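Long-range contact in C alpha-dehydrogenase (Sphingobium sp. SYK-6, PDB 4YAG), which is an NADH-binding oxidoreductase of the short-chain dehydrogenase/reductase family, probably oxidising an alcohol to a ketone with NAD in bacterial breakdown of lignin beta-aryl ethers: residues V140-L145 and T184-G189. Numbering follows the deposited sequence.
Sequences VNTASL and TVLMPG. With NAI (1,4-dihydronicotinamide adenine dinucleotide), chain C.
Val140-Thr142 and Thr184-Leu186 pair as parallel strands, with Asn141 N bonded to Thr184 O (2.9 Å), Asn141 O receiving Leu186 N, and Ala143 N closing on Leu186 O (2.7 Å, bent to 144° at the hydrogen). Past the strand ends Leu145 N reaches Pro188 O almost straight (174°), although it approaches from above the carbonyl plane. A water donates to the same oxygen and makes a weak bond to Ser144 OG.

On the sheet face of Val140, Thr142, Thr184 and Leu186, Thr142 and Leu186 lie side by side, Leu186 CD2 beside Thr142 OG1. Thr142 CG2, anti to its own backbone N (the OG1 torsion is -53°), is thereby turned to the cofactor, 3.4 Å from O4D of the nicotinamide ribose, while OG1 hydrogen-bonds to Asn91 OD1. Val185, on the face of Asn141, meets with its CG2 the CB of Ala143, just past the strand end, at 3.6 Å. Leu145 crosses Met187 at about a right angle, its CD2 4.0 Å from Met187 CB and its CG 3.5 Å from Met187 O.

The two loops after the strands border the dihydronicotinamide: Ser144 OG comes to 3.4 Å from C5N and Pro188 CB to 3.7 Å from the same carbon. Ser144 OG also hydrogen-bonds to Ala146 N, and Tyr158 lies close by, consistent with the Ser-Tyr-Lys site of this family. Lys162 NZ hydrogen-bonds to Thr142 O, tying the strand end to helix 156-177.

The pair joins the two strands of the beta-alpha-beta unit 137-142, 156-177, 181-187 in the Rossmann sheet, between strands 87-90 and 248-250. Helix 231-244 packs on Val140 and Leu186, helix 156-177 on Ala143 and Val185, and Leu266 of the second subunit on Met187.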
ATOM      1  N   VAL A 140     -11.683 -13.108   2.427  1.00  9.26           N
ATOM      2  CA  VAL A 140     -11.665 -12.565   1.086  1.00  8.83           C
ATOM      3  C   VAL A 140     -11.434 -11.074   1.212  1.00 11.34           C
ATOM      4  O   VAL A 140     -12.176 -10.390   1.914  1.00 10.62           O
ATOM      5  CB  VAL A 140     -13.000 -12.778   0.337  1.00 10.44           C
ATOM      6  CG1 VAL A 140     -12.952 -12.168  -1.059  1.00 12.43           C
ATOM      7  CG2 VAL A 140     -13.351 -14.256   0.240  1.00 10.17           C
ATOM      8  N   ASN A 141     -10.413 -10.558   0.535  1.00  8.99           N
ATOM      9  CA  ASN A 141     -10.204  -9.114   0.443  1.00  7.66           C
ATOM     10  C   ASN A 141     -10.514  -8.643  -0.959  1.00 10.07           C
ATOM     11  O   ASN A 141     -10.011  -9.213  -1.914  1.00 10.11           O
ATOM     12  CB  ASN A 141      -8.725  -8.782   0.752  1.00  9.04           C
ATOM     13  CG  ASN A 141      -8.350  -9.114   2.178  1.00 10.97           C
ATOM     14  OD1 ASN A 141      -9.160  -8.974   3.091  1.00 11.51           O
ATOM     15  ND2 ASN A 141      -7.132  -9.603   2.375  1.00 12.74           N
ATOM     16  N   THR A 142     -11.304  -7.585  -1.093  1.00  8.70           N
ATOM     17  CA  THR A 142     -11.581  -7.066  -2.425  1.00  7.97           C
ATOM     18  C   THR A 142     -10.564  -6.007  -2.786  1.00 11.80           C
ATOM     19  O   THR A 142     -10.556  -4.926  -2.200  1.00 12.15           O
ATOM     20  CB  THR A 142     -12.972  -6.459  -2.539  1.00  9.49           C
ATOM     21  OG1 THR A 142     -13.947  -7.417  -2.088  1.00 10.71           O
ATOM     22  CG2 THR A 142     -13.242  -6.080  -3.978  1.00 10.63           C
ATOM     23  N   ALA A 143      -9.703  -6.328  -3.738  1.00 10.05           N
ATOM     24  CA  ALA A 143      -8.767  -5.339  -4.255  1.00  8.86           C
ATOM     25  C   ALA A 143      -9.372  -4.784  -5.551  1.00 11.16           C
ATOM     26  O   ALA A 143     -10.508  -4.284  -5.535  1.00 11.11           O
ATOM     27  CB  ALA A 143      -7.400  -5.965  -4.457  1.00 10.78           C
ATOM     28  N   SER A 144      -8.646  -4.874  -6.666  1.00 11.23           N
ATOM     29  CA  SER A 144      -9.107  -4.401  -7.965  1.00 10.32           C
ATOM     30  C   SER A 144      -8.060  -4.783  -8.996  1.00 11.24           C
ATOM     31  O   SER A 144      -6.884  -4.904  -8.654  1.00 11.76           O
ATOM     32  CB  SER A 144      -9.235  -2.883  -7.980  1.00 10.98           C
ATOM     33  OG  SER A 144      -9.569  -2.459  -9.297  1.00 13.31           O
ATOM     34  N   LEU A 145      -8.460  -4.933 -10.260  1.00 10.07           N
ATOM     35  CA  LEU A 145      -7.465  -5.075 -11.309  1.00 11.42           C
ATOM     36  C   LEU A 145      -6.667  -3.775 -11.449  1.00 14.10           C
ATOM     37  O   LEU A 145      -5.559  -3.777 -11.979  1.00 12.56           O
ATOM     38  CB  LEU A 145      -8.106  -5.473 -12.626  1.00 12.56           C
ATOM     39  CG  LEU A 145      -8.537  -6.934 -12.676  1.00 14.42           C
ATOM     40  CD1 LEU A 145      -9.407  -7.234 -13.909  1.00 15.72           C
ATOM     41  CD2 LEU A 145      -7.339  -7.848 -12.670  1.00 14.94           C
ATOM     42  N   THR A 184      -8.215 -15.235  -0.025  1.00  9.73           N
ATOM     43  CA  THR A 184      -8.458 -14.929  -1.429  1.00  9.06           C
ATOM     44  C   THR A 184      -8.397 -13.426  -1.607  1.00  8.22           C
ATOM     45  O   THR A 184      -8.948 -12.686  -0.805  1.00  9.34           O
ATOM     46  CB  THR A 184      -9.864 -15.374  -1.858  1.00 10.71           C
ATOM     47  OG1 THR A 184      -9.998 -16.792  -1.700  1.00 10.66           O
ATOM     48  CG2 THR A 184     -10.158 -14.994  -3.301  1.00 10.59           C
ATOM     49  N   VAL A 185      -7.738 -12.969  -2.661  1.00  9.88           N
ATOM     50  CA  VAL A 185      -7.884 -11.584  -3.081  1.00  8.70           C
ATOM     51  C   VAL A 185      -8.689 -11.560  -4.374  1.00  8.92           C
ATOM     52  O   VAL A 185      -8.362 -12.252  -5.356  1.00 10.44           O
ATOM     53  CB  VAL A 185      -6.543 -10.825  -3.213  1.00 10.04           C
ATOM     54  CG1 VAL A 185      -5.596 -11.500  -4.185  1.00 11.23           C
ATOM     55  CG2 VAL A 185      -6.803  -9.382  -3.616  1.00 11.26           C
ATOM     56  N   LEU A 186      -9.785 -10.804  -4.319  1.00 10.43           N
ATOM     57  CA  LEU A 186     -10.661 -10.577  -5.453  1.00  9.86           C
ATOM     58  C   LEU A 186     -10.244  -9.315  -6.178  1.00  9.21           C
ATOM     59  O   LEU A 186     -10.084  -8.262  -5.558  1.00 10.41           O
ATOM     60  CB  LEU A 186     -12.091 -10.452  -4.919  1.00 11.08           C
ATOM     61  CG  LEU A 186     -13.161  -9.989  -5.900  1.00  9.98           C
ATOM     62  CD1 LEU A 186     -13.328 -10.920  -7.075  1.00 11.94           C
ATOM     63  CD2 LEU A 186     -14.481  -9.808  -5.145  1.00 11.32           C
ATOM     64  N   MET A 187     -10.046  -9.440  -7.484  1.00 10.13           N
ATOM     65  CA  MET A 187      -9.599  -8.352  -8.338  1.00 11.52           C
ATOM     66  C   MET A 187     -10.617  -8.122  -9.440  1.00 11.55           C
ATOM     67  O   MET A 187     -10.569  -8.773 -10.489  1.00 12.45           O
ATOM     68  CB  MET A 187      -8.212  -8.678  -8.905  1.00 10.70           C
ATOM     69  CG  MET A 187      -7.173  -8.748  -7.806  1.00  9.11           C
ATOM     70  SD  MET A 187      -5.615  -9.508  -8.330  1.00 13.17           S
ATOM     71  CE  MET A 187      -6.120 -11.194  -8.519  1.00 13.56           C
ATOM     72  N   PRO A 188     -11.603  -7.245  -9.167  1.00 11.06           N
ATOM     73  CA  PRO A 188     -12.600  -7.053 -10.208  1.00 11.75           C
ATOM     74  C   PRO A 188     -12.215  -6.067 -11.302  1.00 12.45           C
ATOM     75  O   PRO A 188     -11.422  -5.135 -11.102  1.00 11.86           O
ATOM     76  CB  PRO A 188     -13.813  -6.494  -9.442  1.00 12.13           C
ATOM     77  CG  PRO A 188     -13.564  -6.803  -7.992  1.00 11.61           C
ATOM     78  CD  PRO A 188     -12.058  -6.726  -7.869  1.00 11.64           C
ATOM     79  N   GLY A 189     -12.846  -6.284 -12.453  1.00 13.56           N
ATOM     80  CA  GLY A 189     -13.055  -5.285 -13.476  1.00 13.88           C
ATOM     81  C   GLY A 189     -14.391  -4.608 -13.215  1.00 16.17           C
ATOM     82  O   GLY A 189     -14.858  -4.577 -12.088  1.00 16.38           O
TER
HETATM   83  PA  NAI C 500     -20.651  -0.085  -3.569  1.00 12.26           P
HETATM   84  O1A NAI C 500     -20.514   1.361  -3.181  1.00 13.07           O
HETATM   85  O2A NAI C 500     -21.913  -0.480  -4.310  1.00 12.85           O
HETATM   86  O5B NAI C 500     -20.508  -1.005  -2.301  1.00 12.03           O
HETATM   87  C5B NAI C 500     -19.597  -0.662  -1.297  1.00 11.14           C
HETATM   88  C4B NAI C 500     -20.318  -0.556  -0.013  1.00 10.90           C
HETATM   89  O4B NAI C 500     -19.259  -0.332   0.974  1.00 10.80           O
HETATM   90  C3B NAI C 500     -21.296   0.528   0.104  1.00 10.83           C
HETATM   91  O3B NAI C 500     -22.579   0.060   0.568  1.00 13.10           O
HETATM   92  C2B NAI C 500     -20.684   1.482   1.007  1.00 11.93           C
HETATM   93  O2B NAI C 500     -21.627   2.246   1.774  1.00 14.03           O
HETATM   94  C1B NAI C 500     -19.775   0.689   1.835  1.00 10.04           C
HETATM   95  N9A NAI C 500     -18.705   1.452   2.421  1.00 10.64           N
HETATM   96  C8A NAI C 500     -17.943   2.446   1.842  1.00 12.31           C
HETATM   97  N7A NAI C 500     -17.082   2.950   2.737  1.00 12.13           N
HETATM   98  C5A NAI C 500     -17.247   2.288   3.927  1.00 10.98           C
HETATM   99  C6A NAI C 500     -16.671   2.350   5.197  1.00 10.46           C
HETATM  100  N6A NAI C 500     -15.704   3.326   5.476  1.00 10.89           N
HETATM  101  N1A NAI C 500     -17.091   1.509   6.177  1.00  9.69           N
HETATM  102  C2A NAI C 500     -18.070   0.608   5.927  1.00 10.71           C
HETATM  103  N3A NAI C 500     -18.660   0.508   4.726  1.00  9.74           N
HETATM  104  C4A NAI C 500     -18.278   1.330   3.723  1.00 10.25           C
HETATM  105  O3  NAI C 500     -19.391  -0.344  -4.497  1.00 11.66           O
HETATM  106  PN  NAI C 500     -18.665  -1.711  -4.944  1.00 11.74           P
HETATM  107  O1N NAI C 500     -19.530  -2.943  -4.710  1.00 11.47           O
HETATM  108  O2N NAI C 500     -18.292  -1.487  -6.389  1.00 13.42           O
HETATM  109  O5D NAI C 500     -17.361  -1.756  -4.005  1.00 10.97           O
HETATM  110  C5D NAI C 500     -16.929  -2.956  -3.359  1.00  9.61           C
HETATM  111  C4D NAI C 500     -15.464  -3.121  -3.536  1.00 11.22           C
HETATM  112  O4D NAI C 500     -15.208  -3.486  -4.942  1.00 11.28           O
HETATM  113  C3D NAI C 500     -14.675  -1.915  -3.269  1.00 10.66           C
HETATM  114  O3D NAI C 500     -13.535  -2.268  -2.458  1.00 11.52           O
HETATM  115  C2D NAI C 500     -14.244  -1.429  -4.577  1.00 11.62           C
HETATM  116  O2D NAI C 500     -13.017  -0.696  -4.480  1.00 12.45           O
HETATM  117  C1D NAI C 500     -14.071  -2.639  -5.359  1.00  9.62           C
HETATM  118  N1N NAI C 500     -14.099  -2.590  -6.774  1.00 11.56           N
HETATM  119  C2N NAI C 500     -15.226  -2.299  -7.505  1.00 11.72           C
HETATM  120  C3N NAI C 500     -15.167  -2.305  -8.888  1.00 13.40           C
HETATM  121  C7N NAI C 500     -16.375  -1.995  -9.705  1.00 14.73           C
HETATM  122  O7N NAI C 500     -16.316  -1.851 -10.945  1.00 15.48           O
HETATM  123  N7N NAI C 500     -17.660  -1.956  -9.011  1.00 14.12           N
HETATM  124  C4N NAI C 500     -13.996  -2.607  -9.564  1.00 15.07           C
HETATM  125  C5N NAI C 500     -12.886  -2.951  -8.815  1.00 14.07           C
HETATM  126  C6N NAI C 500     -12.944  -2.953  -7.445  1.00 13.89           C
HETATM  127  O   HOH W   1     -11.073  -2.364 -12.244  1.00 41.66           O